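Local coordinates for protein putative cytosine/guanine deaminase (Unidentified, PDB 2PAJ) that catalyses the hydrolytic deamination of pterins such as isoxanthopterin, converting a 2-amino-4-hydroxypteridine and water to a 2,4-dihydroxypteridine and ammonium, probably with zinc as cofactor, at residues I14-A19 with D62-V67; V67-W72 with A415-D420; V215-T220 with L243-H248. One frame throughout, in Å; residues are numbered along the deposited sequence.

In the fold
Interactions 1 and 2 are neighbours; interaction 3 lies far off. The first two share Val67, and their centres are about 9 Å apart. Ile68 links them: its N lies 2.8 Å from Ala19 O, a probable hydrogen bond, and its CD1 packs on Ile14 CG2 and Ala17 CB. Together they join the four-stranded sheet that holds strands 11-15 and 59-62 to strand 67-73, which pairs with barrel strand 131-136. Interaction 3 joins two parallel barrel strands and carries the zinc ligand His248. Its centre is about 30 Å from that of interaction 2 and about 38 Å from interaction 1's. In sequence it falls inside interaction 2. Interactions 1 and 2 lie away from the metal site.

Interaction 1 of 3, residues I14-A19 with D62-V67; sequences IRNAAA and DATDCV
Ala63 turns its CB toward residues 14-19 and fills the packed part of this contact. The methyl meets Ile14 CG2 at 3.7 Å. Its backbone N donates to Arg15 O at 2.8 Å, with the donor in the carbonyl plane. Ala18 N donates to Cys66 O at 2.7 Å. Ala19 CB rests on Val67 CG1, 4.0 Å away. Val416 of strand 414-418 covers the side chains of Ala63 and Cys66. Between the two backbone bonds the chain makes a type II beta turn from Ala63 to Cys66. This turn leads from strand 59-62, which runs parallel to strand 11-15 at the edge of a four-stranded mixed sheet, into strand 67-73. The solvent side is looser and polar. Asn16 CG, set anti to its backbone N (chi1 -161°), lies 3.8 Å from Thr64 OG1. The amide tip beyond it crosses the Thr64 side chain obliquely, and ND2 donates to Thr64 OG1 at 2.9 Å in a nearly straight bond (166°). OG1 donates to Asp62 OD1 on the syn side, out of the carboxylate plane. A water bridges the two backbones: it donates to Asn16 O at 2.8 Å and accepts from Asp65 N at 2.7 Å.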
ATOM      1  N   ILE A  14      10.666  -2.729 -23.336  1.00 58.07           N
ATOM      2  CA  ILE A  14      10.954  -3.911 -22.546  1.00 59.07           C
ATOM      3  C   ILE A  14      10.697  -5.021 -23.561  1.00 58.23           C
ATOM      4  O   ILE A  14       9.595  -5.130 -24.108  1.00 57.36           O
ATOM      5  CB  ILE A  14       9.981  -4.016 -21.352  1.00 60.96           C
ATOM      6  CG1 ILE A  14      10.097  -2.760 -20.478  1.00 60.65           C
ATOM      7  CG2 ILE A  14      10.282  -5.254 -20.527  1.00 61.05           C
ATOM      8  CD1 ILE A  14       9.091  -2.709 -19.351  1.00 60.89           C
ATOM      9  N   ARG A  15      11.718  -5.821 -23.843  1.00 58.04           N
ATOM     10  CA  ARG A  15      11.564  -6.863 -24.845  1.00 57.62           C
ATOM     11  C   ARG A  15      11.696  -8.295 -24.369  1.00 56.11           C
ATOM     12  O   ARG A  15      12.401  -8.597 -23.401  1.00 55.26           O
ATOM     13  CB  ARG A  15      12.585  -6.688 -25.972  1.00 58.72           C
ATOM     14  CG  ARG A  15      12.913  -5.271 -26.370  1.00 62.15           C
ATOM     15  CD  ARG A  15      13.934  -5.312 -27.497  1.00 65.37           C
ATOM     16  NE  ARG A  15      13.395  -5.989 -28.683  1.00 67.77           N
ATOM     17  CZ  ARG A  15      14.135  -6.470 -29.682  1.00 67.77           C
ATOM     18  NH1 ARG A  15      15.462  -6.360 -29.650  1.00 67.18           N
ATOM     19  NH2 ARG A  15      13.544  -7.051 -30.721  1.00 66.42           N
ATOM     20  N   ASN A  16      11.000  -9.166 -25.095  1.00 54.54           N
ATOM     21  CA  ASN A  16      11.046 -10.605 -24.897  1.00 52.35           C
ATOM     22  C   ASN A  16      10.706 -11.138 -23.513  1.00 51.97           C
ATOM     23  O   ASN A  16      11.463 -11.917 -22.941  1.00 52.14           O
ATOM     24  CB  ASN A  16      12.435 -11.078 -25.322  1.00 51.45           C
ATOM     25  CG  ASN A  16      12.483 -12.543 -25.605  1.00 51.93           C
ATOM     26  OD1 ASN A  16      11.655 -13.066 -26.347  1.00 50.94           O
ATOM     27  ND2 ASN A  16      13.464 -13.225 -25.028  1.00 50.98           N
ATOM     28  N   ALA A  17       9.560 -10.734 -22.980  1.00 52.41           N
ATOM     29  CA  ALA A  17       9.146 -11.189 -21.653  1.00 51.70           C
ATOM     30  C   ALA A  17       8.628 -12.630 -21.725  1.00 51.75           C
ATOM     31  O   ALA A  17       7.966 -13.017 -22.695  1.00 53.44           O
ATOM     32  CB  ALA A  17       8.069 -10.276 -21.104  1.00 49.11           C
ATOM     33  N   ALA A  18       8.933 -13.420 -20.699  1.00 49.43           N
ATOM     34  CA  ALA A  18       8.498 -14.806 -20.645  1.00 46.71           C
ATOM     35  C   ALA A  18       7.010 -14.879 -20.319  1.00 47.31           C
ATOM     36  O   ALA A  18       6.331 -15.831 -20.690  1.00 47.98           O
ATOM     37  CB  ALA A  18       9.305 -15.557 -19.600  1.00 45.36           C
ATOM     38  N   ALA A  19       6.509 -13.863 -19.623  1.00 47.76           N
ATOM     39  CA  ALA A  19       5.103 -13.802 -19.239  1.00 48.33           C
ATOM     40  C   ALA A  19       4.693 -12.384 -18.839  1.00 49.28           C
ATOM     41  O   ALA A  19       5.508 -11.612 -18.323  1.00 48.80           O
ATOM     42  CB  ALA A  19       4.837 -14.759 -18.094  1.00 46.60           C
ATOM     43  N   ASP A  62      16.257  -5.829 -21.924  1.00 60.51           N
ATOM     44  CA  ASP A  62      16.073  -7.235 -22.275  1.00 59.93           C
ATOM     45  C   ASP A  62      15.452  -8.032 -21.129  1.00 59.46           C
ATOM     46  O   ASP A  62      16.122  -8.388 -20.154  1.00 58.18           O
ATOM     47  CB  ASP A  62      17.424  -7.838 -22.665  1.00 62.54           C
ATOM     48  CG  ASP A  62      17.308  -9.264 -23.157  1.00 64.56           C
ATOM     49  OD1 ASP A  62      16.393  -9.529 -23.964  1.00 67.21           O
ATOM     50  OD2 ASP A  62      18.131 -10.116 -22.743  1.00 65.17           O
ATOM     51  N   ALA A  63      14.163  -8.312 -21.263  1.00 58.79           N
ATOM     52  CA  ALA A  63      13.436  -9.048 -20.244  1.00 58.37           C
ATOM     53  C   ALA A  63      13.334 -10.510 -20.610  1.00 58.78           C
ATOM     54  O   ALA A  63      12.340 -11.170 -20.309  1.00 57.63           O
ATOM     55  CB  ALA A  63      12.042  -8.459 -20.061  1.00 58.00           C
ATOM     56  N   THR A  64      14.364 -11.010 -21.279  1.00 58.82           N
ATOM     57  CA  THR A  64      14.383 -12.407 -21.663  1.00 58.12           C
ATOM     58  C   THR A  64      14.375 -13.279 -20.411  1.00 57.60           C
ATOM     59  O   THR A  64      15.181 -13.080 -19.492  1.00 55.41           O
ATOM     60  CB  THR A  64      15.619 -12.736 -22.493  1.00 58.29           C
ATOM     61  OG1 THR A  64      15.632 -11.909 -23.656  1.00 57.08           O
ATOM     62  CG2 THR A  64      15.602 -14.191 -22.917  1.00 58.39           C
ATOM     63  N   ASP A  65      13.441 -14.232 -20.394  1.00 57.36           N
ATOM     64  CA  ASP A  65      13.253 -15.179 -19.297  1.00 57.56           C
ATOM     65  C   ASP A  65      12.630 -14.526 -18.076  1.00 57.03           C
ATOM     66  O   ASP A  65      12.469 -15.174 -17.041  1.00 57.47           O
ATOM     67  CB  ASP A  65      14.581 -15.824 -18.880  1.00 58.04           C
ATOM     68  CG  ASP A  65      15.212 -16.629 -19.986  1.00 58.07           C
ATOM     69  OD1 ASP A  65      14.489 -17.391 -20.660  1.00 59.30           O
ATOM     70  OD2 ASP A  65      16.439 -16.507 -20.163  1.00 58.88           O
ATOM     71  N   CYS A  66      12.290 -13.247 -18.191  1.00 55.47           N
ATOM     72  CA  CYS A  66      11.692 -12.535 -17.075  1.00 54.14           C
ATOM     73  C   CYS A  66      10.186 -12.461 -17.171  1.00 54.19           C
ATOM     74  O   CYS A  66       9.606 -12.497 -18.250  1.00 53.63           O
ATOM     75  CB  CYS A  66      12.259 -11.122 -16.967  1.00 53.63           C
ATOM     76  SG  CYS A  66      13.988 -11.067 -16.536  1.00 53.59           S
ATOM     77  N   VAL A  67       9.567 -12.354 -16.006  1.00 54.54           N
ATOM     78  CA  VAL A  67       8.123 -12.267 -15.884  1.00 54.30           C
ATOM     79  C   VAL A  67       7.764 -10.823 -15.536  1.00 52.76           C
ATOM     80  O   VAL A  67       8.437 -10.165 -14.737  1.00 50.92           O
ATOM     81  CB  VAL A  67       7.616 -13.235 -14.777  1.00 55.69           C
ATOM     82  CG1 VAL A  67       6.110 -13.169 -14.650  1.00 57.61           C
ATOM     83  CG2 VAL A  67       8.044 -14.653 -15.103  1.00 55.47           C
TER
HETATM   84  O   HOH W   1      11.521 -14.664 -22.214  1.00 57.10           O

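Interaction 2 of 3, residues V67-W72 with A415-D420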
ATOM      1  N   VAL A  67       9.567 -12.354 -16.006  1.00 54.54           N
ATOM      2  CA  VAL A  67       8.123 -12.267 -15.884  1.00 54.30           C
ATOM      3  C   VAL A  67       7.764 -10.823 -15.536  1.00 52.76           C
ATOM      4  O   VAL A  67       8.437 -10.165 -14.737  1.00 50.92           O
ATOM      5  CB  VAL A  67       7.616 -13.235 -14.777  1.00 55.69           C
ATOM      6  CG1 VAL A  67       6.110 -13.169 -14.650  1.00 57.61           C
ATOM      7  CG2 VAL A  67       8.044 -14.653 -15.103  1.00 55.47           C
ATOM      8  N   ILE A  68       6.702 -10.332 -16.160  1.00 52.27           N
ATOM      9  CA  ILE A  68       6.247  -8.972 -15.930  1.00 52.03           C
ATOM     10  C   ILE A  68       4.913  -8.994 -15.192  1.00 51.96           C
ATOM     11  O   ILE A  68       4.035  -9.800 -15.494  1.00 52.70           O
ATOM     12  CB  ILE A  68       6.124  -8.197 -17.275  1.00 51.60           C
ATOM     13  CG1 ILE A  68       7.519  -7.990 -17.870  1.00 48.12           C
ATOM     14  CG2 ILE A  68       5.457  -6.852 -17.058  1.00 50.24           C
ATOM     15  CD1 ILE A  68       7.531  -7.282 -19.187  1.00 47.86           C
ATOM     16  N   TYR A  69       4.800  -8.109 -14.207  1.00 52.05           N
ATOM     17  CA  TYR A  69       3.625  -7.951 -13.352  1.00 51.94           C
ATOM     18  C   TYR A  69       3.416  -6.443 -13.223  1.00 51.57           C
ATOM     19  O   TYR A  69       4.326  -5.654 -13.503  1.00 50.64           O
ATOM     20  CB  TYR A  69       3.943  -8.441 -11.930  1.00 53.90           C
ATOM     21  CG  TYR A  69       3.672  -9.890 -11.541  1.00 55.11           C
ATOM     22  CD1 TYR A  69       3.986 -10.953 -12.396  1.00 56.67           C
ATOM     23  CD2 TYR A  69       3.172 -10.192 -10.264  1.00 56.17           C
ATOM     24  CE1 TYR A  69       3.811 -12.274 -11.992  1.00 58.47           C
ATOM     25  CE2 TYR A  69       2.996 -11.503  -9.850  1.00 57.74           C
ATOM     26  CZ  TYR A  69       3.319 -12.541 -10.716  1.00 58.59           C
ATOM     27  OH  TYR A  69       3.175 -13.840 -10.294  1.00 57.96           O
ATOM     28  N   PRO A  70       2.211  -6.012 -12.836  1.00 50.93           N
ATOM     29  CA  PRO A  70       2.076  -4.564 -12.690  1.00 50.27           C
ATOM     30  C   PRO A  70       2.638  -4.346 -11.276  1.00 50.05           C
ATOM     31  O   PRO A  70       2.517  -5.234 -10.430  1.00 51.07           O
ATOM     32  CB  PRO A  70       0.569  -4.342 -12.795  1.00 49.83           C
ATOM     33  CG  PRO A  70      -0.002  -5.601 -12.319  1.00 50.18           C
ATOM     34  CD  PRO A  70       0.890  -6.647 -12.934  1.00 51.54           C
ATOM     35  N   ALA A  71       3.299  -3.221 -11.017  1.00 49.49           N
ATOM     36  CA  ALA A  71       3.861  -2.970  -9.687  1.00 48.23           C
ATOM     37  C   ALA A  71       2.772  -3.089  -8.607  1.00 48.26           C
ATOM     38  O   ALA A  71       1.603  -2.817  -8.867  1.00 49.72           O
ATOM     39  CB  ALA A  71       4.516  -1.592  -9.651  1.00 47.15           C
ATOM     40  N   TRP A  72       3.141  -3.502  -7.400  1.00 47.60           N
ATOM     41  CA  TRP A  72       2.150  -3.657  -6.342  1.00 46.87           C
ATOM     42  C   TRP A  72       1.618  -2.333  -5.807  1.00 46.42           C
ATOM     43  O   TRP A  72       2.269  -1.294  -5.875  1.00 46.65           O
ATOM     44  CB  TRP A  72       2.723  -4.432  -5.146  1.00 48.68           C
ATOM     45  CG  TRP A  72       3.272  -5.781  -5.452  1.00 47.62           C
ATOM     46  CD1 TRP A  72       4.587  -6.160  -5.435  1.00 47.20           C
ATOM     47  CD2 TRP A  72       2.531  -6.919  -5.894  1.00 47.78           C
ATOM     48  NE1 TRP A  72       4.708  -7.458  -5.851  1.00 49.52           N
ATOM     49  CE2 TRP A  72       3.460  -7.954  -6.140  1.00 50.15           C
ATOM     50  CE3 TRP A  72       1.167  -7.169  -6.115  1.00 48.37           C
ATOM     51  CZ2 TRP A  72       3.074  -9.223  -6.594  1.00 50.03           C
ATOM     52  CZ3 TRP A  72       0.780  -8.419  -6.564  1.00 47.24           C
ATOM     53  CH2 TRP A  72       1.735  -9.436  -6.801  1.00 49.23           C
ATOM     54  N   ALA A 415       6.729  -4.072 -12.894  1.00 51.63           N
ATOM     55  CA  ALA A 415       7.749  -4.843 -12.210  1.00 50.26           C
ATOM     56  C   ALA A 415       8.215  -5.965 -13.144  1.00 49.94           C
ATOM     57  O   ALA A 415       7.409  -6.713 -13.692  1.00 49.16           O
ATOM     58  CB  ALA A 415       7.197  -5.417 -10.927  1.00 50.84           C
ATOM     59  N   VAL A 416       9.522  -6.051 -13.343  1.00 49.68           N
ATOM     60  CA  VAL A 416      10.106  -7.077 -14.184  1.00 49.85           C
ATOM     61  C   VAL A 416      10.966  -7.926 -13.268  1.00 51.40           C
ATOM     62  O   VAL A 416      11.997  -7.462 -12.775  1.00 53.36           O
ATOM     63  CB  VAL A 416      10.966  -6.450 -15.282  1.00 48.35           C
ATOM     64  CG1 VAL A 416      11.635  -7.531 -16.121  1.00 48.40           C
ATOM     65  CG2 VAL A 416      10.093  -5.570 -16.143  1.00 45.07           C
ATOM     66  N   TYR A 417      10.537  -9.163 -13.031  1.00 52.22           N
ATOM     67  CA  TYR A 417      11.266 -10.071 -12.143  1.00 52.08           C
ATOM     68  C   TYR A 417      12.152 -11.108 -12.834  1.00 51.98           C
ATOM     69  O   TYR A 417      11.749 -11.742 -13.810  1.00 50.85           O
ATOM     70  CB  TYR A 417      10.294 -10.821 -11.229  1.00 49.37           C
ATOM     71  CG  TYR A 417       9.340  -9.960 -10.440  1.00 49.38           C
ATOM     72  CD1 TYR A 417       7.997  -9.845 -10.823  1.00 50.61           C
ATOM     73  CD2 TYR A 417       9.758  -9.291  -9.286  1.00 48.51           C
ATOM     74  CE1 TYR A 417       7.097  -9.091 -10.075  1.00 48.52           C
ATOM     75  CE2 TYR A 417       8.864  -8.535  -8.533  1.00 47.74           C
ATOM     76  CZ  TYR A 417       7.536  -8.441  -8.931  1.00 47.75           C
ATOM     77  OH  TYR A 417       6.643  -7.702  -8.189  1.00 45.23           O
ATOM     78  N   ARG A 418      13.367 -11.271 -12.323  1.00 53.20           N
ATOM     79  CA  ARG A 418      14.275 -12.276 -12.857  1.00 56.01           C
ATOM     80  C   ARG A 418      14.205 -13.451 -11.875  1.00 56.37           C
ATOM     81  O   ARG A 418      14.454 -13.281 -10.679  1.00 57.91           O
ATOM     82  CB  ARG A 418      15.704 -11.728 -12.956  1.00 56.21           C
ATOM     83  CG  ARG A 418      16.704 -12.724 -13.531  1.00 57.04           C
ATOM     84  CD  ARG A 418      17.879 -12.015 -14.166  1.00 57.47           C
ATOM     85  NE  ARG A 418      17.543 -11.448 -15.470  1.00 59.57           N
ATOM     86  CZ  ARG A 418      18.130 -10.365 -15.968  1.00 60.74           C
ATOM     87  NH1 ARG A 418      19.067  -9.741 -15.261  1.00 62.30           N
ATOM     88  NH2 ARG A 418      17.799  -9.909 -17.166  1.00 59.89           N
ATOM     89  N   LEU A 419      13.830 -14.631 -12.371  1.00 56.82           N
ATOM     90  CA  LEU A 419      13.713 -15.815 -11.522  1.00 56.32           C
ATOM     91  C   LEU A 419      15.008 -16.609 -11.552  1.00 56.73           C
ATOM     92  O   LEU A 419      15.013 -17.790 -11.882  1.00 58.76           O
ATOM     93  CB  LEU A 419      12.570 -16.701 -12.007  1.00 53.68           C
ATOM     94  CG  LEU A 419      11.222 -16.035 -12.275  1.00 53.58           C
ATOM     95  CD1 LEU A 419      10.255 -17.075 -12.795  1.00 52.87           C
ATOM     96  CD2 LEU A 419      10.680 -15.394 -11.007  1.00 53.50           C
ATOM     97  N   ASP A 420      16.103 -15.958 -11.192  1.00 56.68           N
ATOM     98  CA  ASP A 420      17.416 -16.583 -11.197  1.00 57.48           C
ATOM     99  C   ASP A 420      17.745 -17.382  -9.928  1.00 55.63           C
ATOM    100  O   ASP A 420      18.838 -17.939  -9.802  1.00 55.45           O
ATOM    101  CB  ASP A 420      18.454 -15.492 -11.427  1.00 61.40           C
ATOM    102  CG  ASP A 420      18.286 -14.335 -10.465  1.00 65.24           C
ATOM    103  OD1 ASP A 420      18.603 -14.498  -9.263  1.00 66.59           O
ATOM    104  OD2 ASP A 420      17.818 -13.264 -10.908  1.00 68.92           O
TER
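An antiparallel ladder, Val67, Ile68 and Tyr69 against Tyr417, Val416 and Ala415, ties the strand leading into the TIM barrel to the antiparallel strands 414-418, 442-448 and 451-455. The two segments lie 343 residues apart in sequence. Strands 67-70 and 415-418 run at 148°, so the ladder is clearly twisted. Val67 and Tyr417 form a hydrogen-bonded pair, with Tyr417 N to Val67 O at 2.9 Å. Tyr69 and Ala415 form another, with Ala415 N to Tyr69 O also at 2.9 Å. Between them Ile68 and Val416 are a non-hydrogen-bonded pair. Their side chains lie side by side, with CG1 of Ile68 3.9 Å from CG2 of Val416. The other face carries the aromatics. Tyr417 sets its ring edge against the face of Tyr69, a T-shaped stack with planes at 90° and centroids 5.5 Å apart. CE1 does the touching, 3.8 Å from the ring atom Tyr69 CG and 3.7 Å from Tyr69 CB. Tyr417 OH lies 3.0 Å from Trp72 NE1. The hydroxyl of Tyr69 is hydrogen-bonded to Ala431 O. Helix 433-436 packs on both tyrosines through Pro434, helix 383-398 touches Tyr69 and Trp72, and strand 442-448 lies against Val416 and Tyr417.

Interaction 3 of 3, residues V215-T220 with L243-H248; sequences VVMAPT and LRMHSH. With ZN (zinc ion), chain B.
Thr220 O accepts the backbone N-H of His248 at 2.8 Å, which ties the loop after strand 213-217 to the end of strand 244-248. These are adjacent parallel strands of the amidohydrolase TIM barrel, joined through helix 228-240 as a beta-alpha-beta unit. Earlier along the strands, Met217 N donates to Arg244 O and His246 N to Met217 O, while Met217 CB packs on Met245 CG. Ser247 OG is anti to its backbone N (chi1 -176°) and lies 2.6 Å from Pro219 O and 2.9 Å from Thr220 O. Its one proton can serve either carbonyl, and OG is also hydrogen-bonded to Val222 N. The side chain of His248 starts with CB near Thr220 O. CG follows, 3.7 Å from that same oxygen. On one branch ND1 lies 4.0 Å from Thr220 CG2, the two side chains running side by side. CE1 and CD2 flank NE2, 2.7 and 3.3 Å from the zinc ion. NE2 binds the zinc ion at 2.1 Å. His76, His78 and Asp336 also bind it; His285, whose ring meets that of His248, completes the metal site. A single zinc held this way is consistent with a metal that activates water for hydrolytic deamination, as in related enzymes.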
ATOM      1  N   VAL A 215      -3.885  12.297  -0.440  1.00 45.35           N
ATOM      2  CA  VAL A 215      -4.200  12.501   0.966  1.00 43.69           C
ATOM      3  C   VAL A 215      -5.586  11.950   1.247  1.00 41.77           C
ATOM      4  O   VAL A 215      -6.487  12.123   0.447  1.00 40.02           O
ATOM      5  CB  VAL A 215      -4.187  14.016   1.322  1.00 45.01           C
ATOM      6  CG1 VAL A 215      -4.569  14.219   2.786  1.00 43.84           C
ATOM      7  CG2 VAL A 215      -2.815  14.618   1.030  1.00 40.61           C
ATOM      8  N   VAL A 216      -5.750  11.268   2.373  1.00 42.47           N
ATOM      9  CA  VAL A 216      -7.056  10.736   2.733  1.00 43.53           C
ATOM     10  C   VAL A 216      -7.333  10.875   4.243  1.00 44.27           C
ATOM     11  O   VAL A 216      -6.416  10.847   5.068  1.00 42.74           O
ATOM     12  CB  VAL A 216      -7.242   9.225   2.230  1.00 44.57           C
ATOM     13  CG1 VAL A 216      -5.987   8.710   1.576  1.00 45.05           C
ATOM     14  CG2 VAL A 216      -7.629   8.307   3.365  1.00 43.71           C
ATOM     15  N   MET A 217      -8.614  11.065   4.567  1.00 46.20           N
ATOM     16  CA  MET A 217      -9.136  11.215   5.930  1.00 46.76           C
ATOM     17  C   MET A 217      -9.106   9.837   6.597  1.00 47.76           C
ATOM     18  O   MET A 217      -9.900   8.975   6.237  1.00 48.21           O
ATOM     19  CB  MET A 217     -10.583  11.717   5.834  1.00 49.03           C
ATOM     20  CG  MET A 217     -11.327  11.941   7.154  1.00 49.01           C
ATOM     21  SD  MET A 217     -10.770  13.386   8.079  1.00 46.23           S
ATOM     22  CE  MET A 217     -10.179  12.644   9.546  1.00 45.69           C
ATOM     23  N   ALA A 218      -8.231   9.637   7.584  1.00 48.85           N
ATOM     24  CA  ALA A 218      -8.105   8.318   8.209  1.00 50.30           C
ATOM     25  C   ALA A 218      -7.993   8.160   9.732  1.00 52.01           C
ATOM     26  O   ALA A 218      -6.985   7.658  10.235  1.00 51.75           O
ATOM     27  CB  ALA A 218      -6.940   7.579   7.554  1.00 49.84           C
ATOM     28  N   PRO A 219      -9.030   8.554  10.481  1.00 53.36           N
ATOM     29  CA  PRO A 219      -8.963   8.404  11.941  1.00 54.33           C
ATOM     30  C   PRO A 219      -8.639   6.934  12.276  1.00 54.38           C
ATOM     31  O   PRO A 219      -9.406   6.036  11.926  1.00 54.43           O
ATOM     32  CB  PRO A 219     -10.369   8.799  12.386  1.00 54.23           C
ATOM     33  CG  PRO A 219     -10.789   9.791  11.331  1.00 53.73           C
ATOM     34  CD  PRO A 219     -10.310   9.149  10.060  1.00 53.83           C
ATOM     35  N   THR A 220      -7.518   6.696  12.952  1.00 54.65           N
ATOM     36  CA  THR A 220      -7.078   5.336  13.290  1.00 54.88           C
ATOM     37  C   THR A 220      -8.152   4.244  13.394  1.00 54.19           C
ATOM     38  O   THR A 220      -8.323   3.454  12.465  1.00 53.62           O
ATOM     39  CB  THR A 220      -6.254   5.348  14.570  1.00 54.87           C
ATOM     40  OG1 THR A 220      -5.449   6.537  14.591  1.00 54.27           O
ATOM     41  CG2 THR A 220      -5.332   4.122  14.606  1.00 51.81           C
ATOM     42  N   LEU A 243     -11.766  13.993  -0.908  1.00 52.33           N
ATOM     43  CA  LEU A 243     -10.815  12.993  -0.439  1.00 51.25           C
ATOM     44  C   LEU A 243     -11.529  11.699  -0.067  1.00 51.73           C
ATOM     45  O   LEU A 243     -12.742  11.691   0.132  1.00 50.73           O
ATOM     46  CB  LEU A 243     -10.071  13.501   0.799  1.00 48.53           C
ATOM     47  CG  LEU A 243      -9.341  14.834   0.790  1.00 47.50           C
ATOM     48  CD1 LEU A 243      -8.737  15.052   2.158  1.00 45.27           C
ATOM     49  CD2 LEU A 243      -8.268  14.840  -0.288  1.00 46.09           C
ATOM     50  N   ARG A 244     -10.768  10.609   0.031  1.00 51.88           N
ATOM     51  CA  ARG A 244     -11.331   9.317   0.415  1.00 51.81           C
ATOM     52  C   ARG A 244     -11.145   9.091   1.916  1.00 52.36           C
ATOM     53  O   ARG A 244     -10.328   9.752   2.561  1.00 52.18           O
ATOM     54  CB  ARG A 244     -10.674   8.180  -0.368  1.00 51.38           C
ATOM     55  CG  ARG A 244     -10.898   8.303  -1.850  1.00 48.95           C
ATOM     56  CD  ARG A 244     -10.915   6.970  -2.534  1.00 47.81           C
ATOM     57  NE  ARG A 244     -11.522   7.118  -3.849  1.00 48.80           N
ATOM     58  CZ  ARG A 244     -12.079   6.130  -4.538  1.00 48.87           C
ATOM     59  NH1 ARG A 244     -12.109   4.898  -4.040  1.00 47.62           N
ATOM     60  NH2 ARG A 244     -12.629   6.382  -5.713  1.00 44.04           N
ATOM     61  N   MET A 245     -11.917   8.161   2.469  1.00 52.61           N
ATOM     62  CA  MET A 245     -11.854   7.865   3.896  1.00 51.00           C
ATOM     63  C   MET A 245     -11.369   6.441   4.161  1.00 51.59           C
ATOM     64  O   MET A 245     -11.735   5.502   3.450  1.00 53.12           O
ATOM     65  CB  MET A 245     -13.231   8.057   4.512  1.00 49.57           C
ATOM     66  CG  MET A 245     -13.767   9.481   4.435  1.00 48.15           C
ATOM     67  SD  MET A 245     -15.546   9.502   4.414  1.00 44.04           S
ATOM     68  CE  MET A 245     -15.781   9.899   2.795  1.00 47.49           C
ATOM     69  N   HIS A 246     -10.545   6.288   5.192  1.00 49.24           N
ATOM     70  CA  HIS A 246     -10.007   4.990   5.551  1.00 47.74           C
ATOM     71  C   HIS A 246      -9.813   4.853   7.050  1.00 48.03           C
ATOM     72  O   HIS A 246      -9.449   5.809   7.717  1.00 47.79           O
ATOM     73  CB  HIS A 246      -8.676   4.779   4.835  1.00 46.10           C
ATOM     74  CG  HIS A 246      -7.926   3.570   5.294  1.00 44.68           C
ATOM     75  ND1 HIS A 246      -6.745   3.654   5.995  1.00 45.87           N
ATOM     76  CD2 HIS A 246      -8.193   2.251   5.161  1.00 44.02           C
ATOM     77  CE1 HIS A 246      -6.315   2.436   6.275  1.00 45.14           C
ATOM     78  NE2 HIS A 246      -7.177   1.567   5.781  1.00 44.77           N
ATOM     79  N   SER A 247     -10.055   3.657   7.580  1.00 49.40           N
ATOM     80  CA  SER A 247      -9.878   3.415   9.012  1.00 51.76           C
ATOM     81  C   SER A 247      -9.809   1.926   9.379  1.00 52.01           C
ATOM     82  O   SER A 247     -10.141   1.056   8.573  1.00 51.50           O
ATOM     83  CB  SER A 247     -11.019   4.078   9.804  1.00 52.47           C
ATOM     84  OG  SER A 247     -10.843   3.949  11.205  1.00 54.36           O
ATOM     85  N   HIS A 248      -9.342   1.665  10.600  1.00 52.22           N
ATOM     86  CA  HIS A 248      -9.248   0.327  11.164  1.00 54.25           C
ATOM     87  C   HIS A 248     -10.663   0.026  11.671  1.00 57.28           C
ATOM     88  O   HIS A 248     -11.195   0.767  12.498  1.00 56.84           O
ATOM     89  CB  HIS A 248      -8.293   0.332  12.362  1.00 53.61           C
ATOM     90  CG  HIS A 248      -6.861   0.037  12.026  1.00 54.72           C
ATOM     91  ND1 HIS A 248      -5.810   0.660  12.665  1.00 52.96           N
ATOM     92  CD2 HIS A 248      -6.305  -0.875  11.193  1.00 55.12           C
ATOM     93  CE1 HIS A 248      -4.670   0.144  12.243  1.00 53.71           C
ATOM     94  NE2 HIS A 248      -4.942  -0.792  11.352  1.00 54.83           N
TER
HETATM   95 ZN    ZN B 493      -3.069  -1.447  10.814  1.00 46.93          ZN